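Local coordinates for Mgp-operon protein 3 (Mycoplasma pneumoniae, PDB 6RJ1), which is the immunodominant surface protein P40/P90, which probably works with protein P1 in attaching this human pathogen to host cells, at residues A[864-869]-A[927-932]; A[886-891]-A[942-947]. All coordinates share one frame; numbering follows the deposited sequence.

Contact 1 of 2, residues A[864-869]-A[927-932]; sequences FYTFDN and DDLTGI
Thr866 and the pair Leu929 and Ile932 make the apolar part of this contact. The methyl CG2 of Thr866 reaches CD2 of Leu929 at 3.5 Å, and CD1 of Ile932 lies 3.9 Å from the same CG2 atom. Thr866 lies slantwise to both Leu929 and Ile932. Its OG1 sits beside the backbone N (chi1 -53°) and its CG2 anti to that N, which turns both branches to Ile932, whose CD1 is also 3.9 Å from the hydroxyl OG1 of Thr866. A classic beta bulge, in which Thr930 and Gly931 both face Ile943 of the next strand, explains how Leu929 and Ile932, three residues apart, point to the same side.

The polar part is looser. Asp868 OD2 comes within 3.9 Å of the carbonyl O of Leu929, two acceptors that form no hydrogen bond, while OD1 of the same aspartate is taken by the backbone N of Gly870. Asp928 stands nearby, its OD1 5.1 Å from Asp868 OD1; the proximity of like charges could raise the pKa of these acids, an effect that the long, weak ion pair of Asp928 with Lys886 would partly offset.

No hydrogen bond joins the two strands. Their axes approach to 8.5 Å and run 142° apart, the face-to-face packing of two successive antiparallel sheets, consistent with adjoining blades of a beta-propeller.

Contact 2 of 2, residues A[886-891]-A[942-947]; sequences KGYAVI and VITKDQ
Tyr888 spans the space between two antiparallel sheets and sets its ring against Val942 and Thr944, in a face-to-face packing that fits neighbouring blades of a beta-propeller. The strands themselves are far apart, with 10.2 Å between CA of Tyr888 and CA of Val942, and the long aromatic side chain bridges most of that gap. Its ring is carried by a CG placed between the backbone N and the carbonyl carbon (chi1 54°), which carries the phenol across toward the other sheet.

The tight part is the far end of the ring. Val942 points back at it from the opposite direction, and its CG1, anti to the backbone N, lies 3.7 Å from CZ and 3.5 Å from OH of Tyr888. The methyl approaches the ring obliquely, in apolar packing against CZ. Ile922 touches both Tyr888 and Val942, and Leu929 and Tyr956 pack on Val942.

Toward Lys886 and Asp946 both segments become loop, and the side chains no longer meet. Both of these residues are exposed, and Lys886 turns instead to Asp928 in a long, weak ion pair. Gly887, just before the strand, has backbone angles that call for glycine (phi 117°) and still pairs with Asn869 through a backbone hydrogen bond.

Thr944, between the packed end and this open side, crosses Tyr888 at about a right angle. Its OG1 meets the ring at CE1, 3.7 Å away, whereas OG1 and the Tyr888 hydroxyl OH are 4.2 Å apart, too far for a hydrogen bond.

In the fold
Both contacts join the same two antiparallel sheets, and their centres are only 5 Å apart. Strands 862-868 and 888-896 are neighbours in one sheet, strands 928-933 and 939-945 in the other, so each contact takes one strand from each sheet. All touching residues of contact 2 are buried, as are three of four in contact 1. Contact 1 packs short aliphatic branches and brings a carboxylate near its edge; contact 2 depends on one aromatic ring. Backbone bonds within each sheet tie them together: Tyr865 N probably bonds Ile891 O, and Asp928 O probably bonds Lys945 N. Leu929 links the two cores, touching Tyr888 and Val942.

Contact 1 of 2, residues A[864-869]-A[927-932]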
loop_
_atom_site.group_PDB
_atom_site.type_symbol
_atom_site.label_atom_id
_atom_site.label_comp_id
_atom_site.label_asym_id
_atom_site.label_seq_id
_atom_site.Cartn_x
_atom_site.Cartn_y
_atom_site.Cartn_z
ATOM N N PHE A 864 -0.400 -19.595 9.107
ATOM C CA PHE A 864 1.031 -19.682 9.372
ATOM C C PHE A 864 1.780 -18.737 8.451
ATOM O O PHE A 864 1.678 -18.858 7.230
ATOM C CB PHE A 864 1.534 -21.129 9.258
ATOM C CG PHE A 864 0.933 -22.068 10.276
ATOM C CD1 PHE A 864 1.397 -22.092 11.586
ATOM C CD2 PHE A 864 -0.096 -22.934 9.922
ATOM C CE1 PHE A 864 0.831 -22.954 12.529
ATOM C CE2 PHE A 864 -0.662 -23.795 10.867
ATOM C CZ PHE A 864 -0.194 -23.802 12.164
ATOM N N TYR A 865 2.485 -17.761 9.044
ATOM C CA TYR A 865 3.261 -16.735 8.336
ATOM C C TYR A 865 4.741 -17.058 8.409
ATOM O O TYR A 865 5.327 -17.019 9.495
ATOM C CB TYR A 865 2.984 -15.347 8.921
ATOM C CG TYR A 865 1.642 -14.778 8.528
ATOM C CD1 TYR A 865 0.470 -15.195 9.163
ATOM C CD2 TYR A 865 1.538 -13.809 7.533
ATOM C CE1 TYR A 865 -0.776 -14.687 8.788
ATOM C CE2 TYR A 865 0.303 -13.281 7.163
ATOM C CZ TYR A 865 -0.853 -13.723 7.790
ATOM O OH TYR A 865 -2.071 -13.211 7.418
ATOM N N THR A 866 5.333 -17.409 7.259
ATOM C CA THR A 866 6.744 -17.753 7.164
ATOM C C THR A 866 7.549 -16.538 6.733
ATOM O O THR A 866 7.224 -15.892 5.741
ATOM C CB THR A 866 6.944 -18.989 6.287
ATOM O OG1 THR A 866 6.103 -20.041 6.772
ATOM C CG2 THR A 866 8.386 -19.465 6.268
ATOM N N PHE A 867 8.584 -16.226 7.505
ATOM C CA PHE A 867 9.487 -15.103 7.263
ATOM C C PHE A 867 10.891 -15.620 6.996
ATOM O O PHE A 867 11.438 -16.368 7.806
ATOM C CB PHE A 867 9.488 -14.170 8.478
ATOM C CG PHE A 867 8.183 -13.429 8.632
ATOM C CD1 PHE A 867 7.986 -12.201 8.010
ATOM C CD2 PHE A 867 7.148 -13.959 9.401
ATOM C CE1 PHE A 867 6.780 -11.518 8.143
ATOM C CE2 PHE A 867 5.941 -13.272 9.530
ATOM C CZ PHE A 867 5.763 -12.066 8.886
ATOM N N ASP A 868 11.472 -15.212 5.873
ATOM C CA ASP A 868 12.795 -15.634 5.428
ATOM C C ASP A 868 13.760 -14.453 5.488
ATOM O O ASP A 868 13.545 -13.470 4.786
ATOM C CB ASP A 868 12.674 -16.162 3.982
ATOM C CG ASP A 868 13.808 -17.013 3.440
ATOM O OD1 ASP A 868 14.970 -16.814 3.877
ATOM O OD2 ASP A 868 13.539 -17.863 2.553
ATOM N N ASN A 869 14.831 -14.553 6.308
ATOM C CA ASN A 869 15.871 -13.521 6.449
ATOM C C ASN A 869 16.669 -13.253 5.156
ATOM O O ASN A 869 17.230 -12.169 5.007
ATOM C CB ASN A 869 16.804 -13.847 7.612
ATOM C CG ASN A 869 16.187 -13.652 8.981
ATOM O OD1 ASN A 869 15.106 -13.069 9.139
ATOM N ND2 ASN A 869 16.867 -14.131 10.010
ATOM N N ASP A 927 20.309 -20.593 9.468
ATOM C CA ASP A 927 20.117 -21.389 8.258
ATOM C C ASP A 927 19.207 -20.801 7.191
ATOM O O ASP A 927 18.362 -19.963 7.490
ATOM C CB ASP A 927 19.615 -22.786 8.646
ATOM C CG ASP A 927 20.678 -23.718 9.193
ATOM O OD1 ASP A 927 21.802 -23.738 8.634
ATOM O OD2 ASP A 927 20.375 -24.457 10.152
ATOM N N ASP A 928 19.365 -21.274 5.943
ATOM C CA ASP A 928 18.538 -20.845 4.817
ATOM C C ASP A 928 17.394 -21.818 4.623
ATOM O O ASP A 928 17.620 -23.003 4.431
ATOM C CB ASP A 928 19.370 -20.679 3.540
ATOM C CG ASP A 928 20.341 -19.520 3.630
ATOM O OD1 ASP A 928 19.873 -18.359 3.797
ATOM O OD2 ASP A 928 21.566 -19.766 3.538
ATOM N N LEU A 929 16.166 -21.317 4.712
ATOM C CA LEU A 929 14.963 -22.126 4.622
ATOM C C LEU A 929 14.531 -22.509 3.195
ATOM O O LEU A 929 14.356 -21.635 2.340
ATOM C CB LEU A 929 13.839 -21.396 5.358
ATOM C CG LEU A 929 12.476 -22.052 5.354
ATOM C CD1 LEU A 929 12.351 -23.080 6.459
ATOM C CD2 LEU A 929 11.416 -21.019 5.481
ATOM N N THR A 930 14.314 -23.825 2.966
ATOM C CA THR A 930 13.799 -24.373 1.700
ATOM C C THR A 930 12.258 -24.290 1.742
ATOM O O THR A 930 11.610 -24.009 0.726
ATOM C CB THR A 930 14.297 -25.808 1.500
ATOM O OG1 THR A 930 15.719 -25.814 1.541
ATOM C CG2 THR A 930 13.821 -26.431 0.203
ATOM N N GLY A 931 11.710 -24.526 2.927
ATOM C CA GLY A 931 10.282 -24.481 3.187
ATOM C C GLY A 931 9.879 -25.324 4.375
ATOM O O GLY A 931 10.711 -25.976 5.006
ATOM N N ILE A 932 8.582 -25.291 4.682
ATOM C CA ILE A 932 7.966 -26.035 5.781
ATOM C C ILE A 932 6.826 -26.914 5.245
ATOM O O ILE A 932 5.938 -26.425 4.540
ATOM C CB ILE A 932 7.509 -25.080 6.934
ATOM C CG1 ILE A 932 8.696 -24.251 7.470
ATOM C CG2 ILE A 932 6.821 -25.858 8.081
ATOM C CD1 ILE A 932 8.363 -22.969 8.011
#

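Contact 2 of 2, residues A[886-891]-A[942-947]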
loop_
_atom_site.group_PDB
_atom_site.type_symbol
_atom_site.label_atom_id
_atom_site.label_comp_id
_atom_site.label_asym_id
_atom_site.label_seq_id
_atom_site.Cartn_x
_atom_site.Cartn_y
_atom_site.Cartn_z
ATOM N N LYS A 886 20.511 -14.568 7.195
ATOM C CA LYS A 886 20.449 -15.998 7.420
ATOM C C LYS A 886 19.403 -16.273 8.481
ATOM O O LYS A 886 19.357 -15.588 9.509
ATOM C CB LYS A 886 21.822 -16.495 7.908
ATOM C CG LYS A 886 22.157 -17.901 7.467
ATOM C CD LYS A 886 23.620 -18.005 7.068
ATOM C CE LYS A 886 23.801 -18.164 5.576
ATOM N NZ LYS A 886 23.277 -17.003 4.803
ATOM N N GLY A 887 18.581 -17.277 8.233
ATOM C CA GLY A 887 17.547 -17.662 9.179
ATOM C C GLY A 887 16.136 -17.512 8.674
ATOM O O GLY A 887 15.903 -17.159 7.515
ATOM N N TYR A 888 15.194 -17.779 9.570
ATOM C CA TYR A 888 13.762 -17.737 9.320
ATOM C C TYR A 888 13.012 -17.627 10.650
ATOM O O TYR A 888 13.569 -17.927 11.702
ATOM C CB TYR A 888 13.311 -19.012 8.558
ATOM C CG TYR A 888 13.716 -20.313 9.226
ATOM C CD1 TYR A 888 14.933 -20.920 8.933
ATOM C CD2 TYR A 888 12.879 -20.938 10.146
ATOM C CE1 TYR A 888 15.316 -22.110 9.553
ATOM C CE2 TYR A 888 13.252 -22.124 10.776
ATOM C CZ TYR A 888 14.470 -22.715 10.472
ATOM O OH TYR A 888 14.837 -23.888 11.110
ATOM N N ALA A 889 11.737 -17.246 10.587
ATOM C CA ALA A 889 10.843 -17.146 11.737
ATOM C C ALA A 889 9.423 -17.438 11.260
ATOM O O ALA A 889 9.097 -17.178 10.098
ATOM C CB ALA A 889 10.930 -15.756 12.351
ATOM N N VAL A 890 8.592 -18.025 12.124
ATOM C CA VAL A 890 7.211 -18.362 11.775
ATOM C C VAL A 890 6.224 -17.829 12.832
ATOM O O VAL A 890 6.403 -18.062 14.035
ATOM C CB VAL A 890 7.003 -19.880 11.476
ATOM C CG1 VAL A 890 5.641 -20.147 10.840
ATOM C CG2 VAL A 890 8.111 -20.436 10.588
ATOM N N ILE A 891 5.184 -17.118 12.365
ATOM C CA ILE A 891 4.113 -16.585 13.208
ATOM C C ILE A 891 2.823 -17.387 12.974
ATOM O O ILE A 891 2.492 -17.708 11.837
ATOM C CB ILE A 891 3.926 -15.055 13.005
ATOM C CG1 ILE A 891 5.026 -14.269 13.759
ATOM C CG2 ILE A 891 2.512 -14.579 13.407
ATOM C CD1 ILE A 891 5.146 -12.768 13.432
ATOM N N VAL A 942 10.701 -28.861 8.721
ATOM C CA VAL A 942 11.357 -27.614 8.331
ATOM C C VAL A 942 12.645 -27.946 7.549
ATOM O O VAL A 942 13.629 -28.417 8.129
ATOM C CB VAL A 942 11.568 -26.709 9.581
ATOM C CG1 VAL A 942 12.273 -25.405 9.233
ATOM C CG2 VAL A 942 10.241 -26.427 10.272
ATOM N N ILE A 943 12.591 -27.751 6.215
ATOM C CA ILE A 943 13.692 -28.019 5.281
ATOM C C ILE A 943 14.650 -26.824 5.252
ATOM O O ILE A 943 14.222 -25.675 5.119
ATOM C CB ILE A 943 13.246 -28.447 3.848
ATOM C CG1 ILE A 943 11.863 -29.194 3.800
ATOM C CG2 ILE A 943 14.340 -29.236 3.150
ATOM C CD1 ILE A 943 11.628 -30.493 4.611
ATOM N N THR A 944 15.950 -27.119 5.343
ATOM C CA THR A 944 17.014 -26.137 5.449
ATOM C C THR A 944 18.217 -26.454 4.533
ATOM O O THR A 944 18.516 -27.614 4.261
ATOM C CB THR A 944 17.359 -26.019 6.955
ATOM O OG1 THR A 944 16.698 -24.873 7.492
ATOM C CG2 THR A 944 18.852 -25.998 7.261
ATOM N N LYS A 945 18.897 -25.391 4.084
ATOM C CA LYS A 945 20.099 -25.390 3.257
ATOM C C LYS A 945 21.230 -24.689 4.021
ATOM O O LYS A 945 20.984 -23.803 4.846
ATOM C CB LYS A 945 19.852 -24.622 1.949
ATOM C CG LYS A 945 18.935 -25.314 0.951
ATOM C CD LYS A 945 18.641 -24.427 -0.272
ATOM C CE LYS A 945 17.526 -23.422 -0.064
ATOM N NZ LYS A 945 17.180 -22.722 -1.328
ATOM N N ASP A 946 22.473 -25.067 3.701
ATOM C CA ASP A 946 23.720 -24.529 4.254
ATOM C C ASP A 946 24.792 -24.837 3.198
ATOM O O ASP A 946 25.586 -23.973 2.818
ATOM C CB ASP A 946 24.036 -25.226 5.599
ATOM C CG ASP A 946 25.340 -24.827 6.263
ATOM O OD1 ASP A 946 26.392 -25.409 5.906
ATOM O OD2 ASP A 946 25.307 -23.958 7.164
ATOM N N GLN A 947 24.747 -26.089 2.711
ATOM C CA GLN A 947 25.563 -26.775 1.706
ATOM C C GLN A 947 24.965 -28.207 1.601
ATOM O O GLN A 947 25.394 -29.002 0.760
ATOM C CB GLN A 947 27.079 -26.752 2.092
ATOM C CG GLN A 947 27.774 -28.094 2.383
ATOM C CD GLN A 947 27.595 -28.589 3.799
ATOM O OE1 GLN A 947 26.490 -28.614 4.358
ATOM N NE2 GLN A 947 28.688 -29.025 4.403
#